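Side-chain contact in uncharacterized protein lp_2664 (Lactobacillus plantarum WCFS1, PDB 2PJQ), which is of unknown function but carries an HD domain and so may be a metal-dependent phosphohydrolase, as are many members of that superfamily: residues Lys185-Met190 / Ala197-Arg202. Numbering follows the deposited sequence.
Sequences KLAALM and ALAAHR
Two short consecutive helices of an all-helical fold, 186-189 and 193-198, are linked by a short loop, and A187 of the first meets A199 of the segment 197-202 through their methyl groups. The CA atoms of A187 and A199 lie 5.0 Å apart, and CB of A187 comes to 3.4 Å from CB of A199, an apolar contact made by two small side chains. The selenomethionine M190, the residue at which the chain leaves helical geometry, adds the second apolar touch. Its side chain is bent at both chi2 (51°) and chi3 (70°), which folds the terminal methyl back toward A199, so that CE rests 3.6 Å from CB of A199. The A199 methyl thus meets both A187 and M190, and no hydrogen bond crosses between the segments. Beyond them, M190 also packs on D126 and L130 of helix 119-130, while I133 touches A199, placing the contact against that helix and the loop that follows it. In 197-202, R202 donates from NH1 to the carbonyl O of L130, and its NH2 forms a salt bridge with D220 of the second subunit. The whole is a pair of short consecutive helices, packed through small methyl groups and leading into the C-terminal helix 204-219 of this HD-domain protein.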
ATOM      1  N   LYS B 185       2.164   8.484  16.547  1.00 17.59           N
ATOM      2  CA  LYS B 185       2.908   9.202  17.597  1.00 18.79           C
ATOM      3  C   LYS B 185       3.894  10.234  17.063  1.00 18.63           C
ATOM      4  O   LYS B 185       4.352  11.108  17.795  1.00 19.80           O
ATOM      5  CB  LYS B 185       3.690   8.230  18.478  1.00 13.71           C
ATOM      6  CG  LYS B 185       2.882   7.077  18.985  1.00 17.48           C
ATOM      7  CD  LYS B 185       3.804   5.999  19.517  1.00 19.67           C
ATOM      8  CE  LYS B 185       3.056   4.709  19.836  1.00 22.16           C
ATOM      9  NZ  LYS B 185       4.006   3.536  19.919  1.00 22.28           N
ATOM     10  N   LEU B 186       4.215  10.142  15.785  1.00 15.77           N
ATOM     11  CA  LEU B 186       5.175  11.057  15.196  1.00 13.72           C
ATOM     12  C   LEU B 186       4.930  12.549  15.410  1.00 13.22           C
ATOM     13  O   LEU B 186       5.843  13.257  15.815  1.00 16.63           O
ATOM     14  CB  LEU B 186       5.325  10.751  13.701  1.00  6.72           C
ATOM     15  CG  LEU B 186       5.720   9.304  13.395  1.00  5.44           C
ATOM     16  CD1 LEU B 186       6.052   9.148  11.930  1.00  4.57           C
ATOM     17  CD2 LEU B 186       6.915   8.919  14.247  1.00  5.64           C
ATOM     18  N   ALA B 187       3.715  13.027  15.161  1.00 11.03           N
ATOM     19  CA  ALA B 187       3.403  14.462  15.288  1.00 11.61           C
ATOM     20  C   ALA B 187       3.526  15.041  16.699  1.00 12.07           C
ATOM     21  O   ALA B 187       3.507  16.262  16.899  1.00 12.85           O
ATOM     22  CB  ALA B 187       1.993  14.744  14.737  1.00  9.76           C
ATOM     23  N   ALA B 188       3.626  14.167  17.687  1.00 11.35           N
ATOM     24  CA  ALA B 188       3.749  14.632  19.050  1.00  9.56           C
ATOM     25  C   ALA B 188       5.233  14.682  19.317  1.00  9.20           C
ATOM     26  O   ALA B 188       5.692  15.436  20.171  1.00  9.23           O
ATOM     27  CB  ALA B 188       3.064  13.657  20.000  1.00  9.79           C
ATOM     28  N   LEU B 189       5.972  13.878  18.557  1.00  8.91           N
ATOM     29  CA  LEU B 189       7.415  13.782  18.704  1.00 11.03           C
ATOM     30  C   LEU B 189       8.146  14.768  17.804  1.00 13.14           C
ATOM     31  O   LEU B 189       9.351  14.969  17.931  1.00 16.17           O
ATOM     32  CB  LEU B 189       7.874  12.345  18.420  1.00  9.43           C
ATOM     33  CG  LEU B 189       7.389  11.278  19.418  1.00 10.61           C
ATOM     34  CD1 LEU B 189       7.939   9.887  19.090  1.00  7.56           C
ATOM     35  CD2 LEU B 189       7.831  11.686  20.791  1.00  9.33           C
HETATM   36  N   MSE B 190       7.415  15.388  16.897  1.00 13.95           N
HETATM   37  CA  MSE B 190       8.001  16.352  15.990  1.00 16.06           C
HETATM   38  C   MSE B 190       8.819  17.344  16.841  1.00 16.28           C
HETATM   39  O   MSE B 190       8.399  17.715  17.939  1.00 16.10           O
HETATM   40  CB  MSE B 190       6.866  17.067  15.245  1.00 23.21           C
HETATM   41  CG  MSE B 190       7.108  17.312  13.778  1.00 27.22           C
HETATM   42 SE   MSE B 190       7.652  15.734  12.808  1.00 33.25          SE
HETATM   43  CE  MSE B 190       6.017  14.699  12.826  1.00 28.15           C
ATOM     44  N   ALA B 197       3.250  22.042  13.534  1.00 21.43           N
ATOM     45  CA  ALA B 197       2.098  22.631  12.872  1.00 23.17           C
ATOM     46  C   ALA B 197       1.701  21.802  11.661  1.00 24.71           C
ATOM     47  O   ALA B 197       0.529  21.452  11.484  1.00 25.77           O
ATOM     48  CB  ALA B 197       2.410  24.063  12.450  1.00 18.04           C
ATOM     49  N   LEU B 198       2.686  21.485  10.833  1.00 18.63           N
ATOM     50  CA  LEU B 198       2.452  20.718   9.630  1.00 18.89           C
ATOM     51  C   LEU B 198       1.985  19.312   9.964  1.00 20.12           C
ATOM     52  O   LEU B 198       1.090  18.772   9.323  1.00 17.41           O
ATOM     53  CB  LEU B 198       3.731  20.670   8.815  1.00 23.35           C
ATOM     54  CG  LEU B 198       3.470  20.370   7.352  1.00 24.27           C
ATOM     55  CD1 LEU B 198       2.349  21.265   6.878  1.00 24.59           C
ATOM     56  CD2 LEU B 198       4.737  20.581   6.536  1.00 23.19           C
ATOM     57  N   ALA B 199       2.605  18.725  10.978  1.00 28.14           N
ATOM     58  CA  ALA B 199       2.258  17.387  11.419  1.00 30.57           C
ATOM     59  C   ALA B 199       0.842  17.396  11.980  1.00 32.58           C
ATOM     60  O   ALA B 199       0.270  16.345  12.244  1.00 32.63           O
ATOM     61  CB  ALA B 199       3.234  16.924  12.481  1.00 29.16           C
ATOM     62  N   ALA B 200       0.284  18.590  12.151  1.00 34.55           N
ATOM     63  CA  ALA B 200      -1.064  18.750  12.688  1.00 36.96           C
ATOM     64  C   ALA B 200      -2.169  18.509  11.662  1.00 38.26           C
ATOM     65  O   ALA B 200      -3.252  18.068  12.026  1.00 39.36           O
ATOM     66  CB  ALA B 200      -1.216  20.135  13.299  1.00 37.86           C
ATOM     67  N   HIS B 201      -1.923  18.810  10.389  1.00 38.75           N
ATOM     68  CA  HIS B 201      -2.950  18.556   9.380  1.00 41.12           C
ATOM     69  C   HIS B 201      -2.609  17.289   8.607  1.00 38.67           C
ATOM     70  O   HIS B 201      -2.916  17.153   7.426  1.00 38.17           O
ATOM     71  CB  HIS B 201      -3.094  19.716   8.390  1.00 51.70           C
ATOM     72  CG  HIS B 201      -4.336  19.628   7.545  1.00 59.27           C
ATOM     73  ND1 HIS B 201      -4.851  18.426   7.099  1.00 61.45           N
ATOM     74  CD2 HIS B 201      -5.159  20.588   7.060  1.00 61.15           C
ATOM     75  CE1 HIS B 201      -5.936  18.651   6.379  1.00 62.68           C
ATOM     76  NE2 HIS B 201      -6.144  19.954   6.340  1.00 62.79           N
ATOM     77  N   ARG B 202      -1.972  16.348   9.285  1.00 37.51           N
ATOM     78  CA  ARG B 202      -1.603  15.119   8.628  1.00 32.61           C
ATOM     79  C   ARG B 202      -1.921  13.899   9.475  1.00 30.37           C
ATOM     80  O   ARG B 202      -1.503  12.798   9.148  1.00 31.95           O
ATOM     81  CB  ARG B 202      -0.115  15.168   8.265  1.00 24.92           C
ATOM     82  CG  ARG B 202       0.215  16.300   7.305  1.00 18.34           C
ATOM     83  CD  ARG B 202       1.618  16.216   6.759  1.00 15.66           C
ATOM     84  NE  ARG B 202       1.762  17.075   5.589  1.00 15.95           N
ATOM     85  CZ  ARG B 202       2.853  17.145   4.830  1.00 15.96           C
ATOM     86  NH1 ARG B 202       3.912  16.409   5.123  1.00 15.59           N
ATOM     87  NH2 ARG B 202       2.876  17.923   3.757  1.00 17.06           N
TER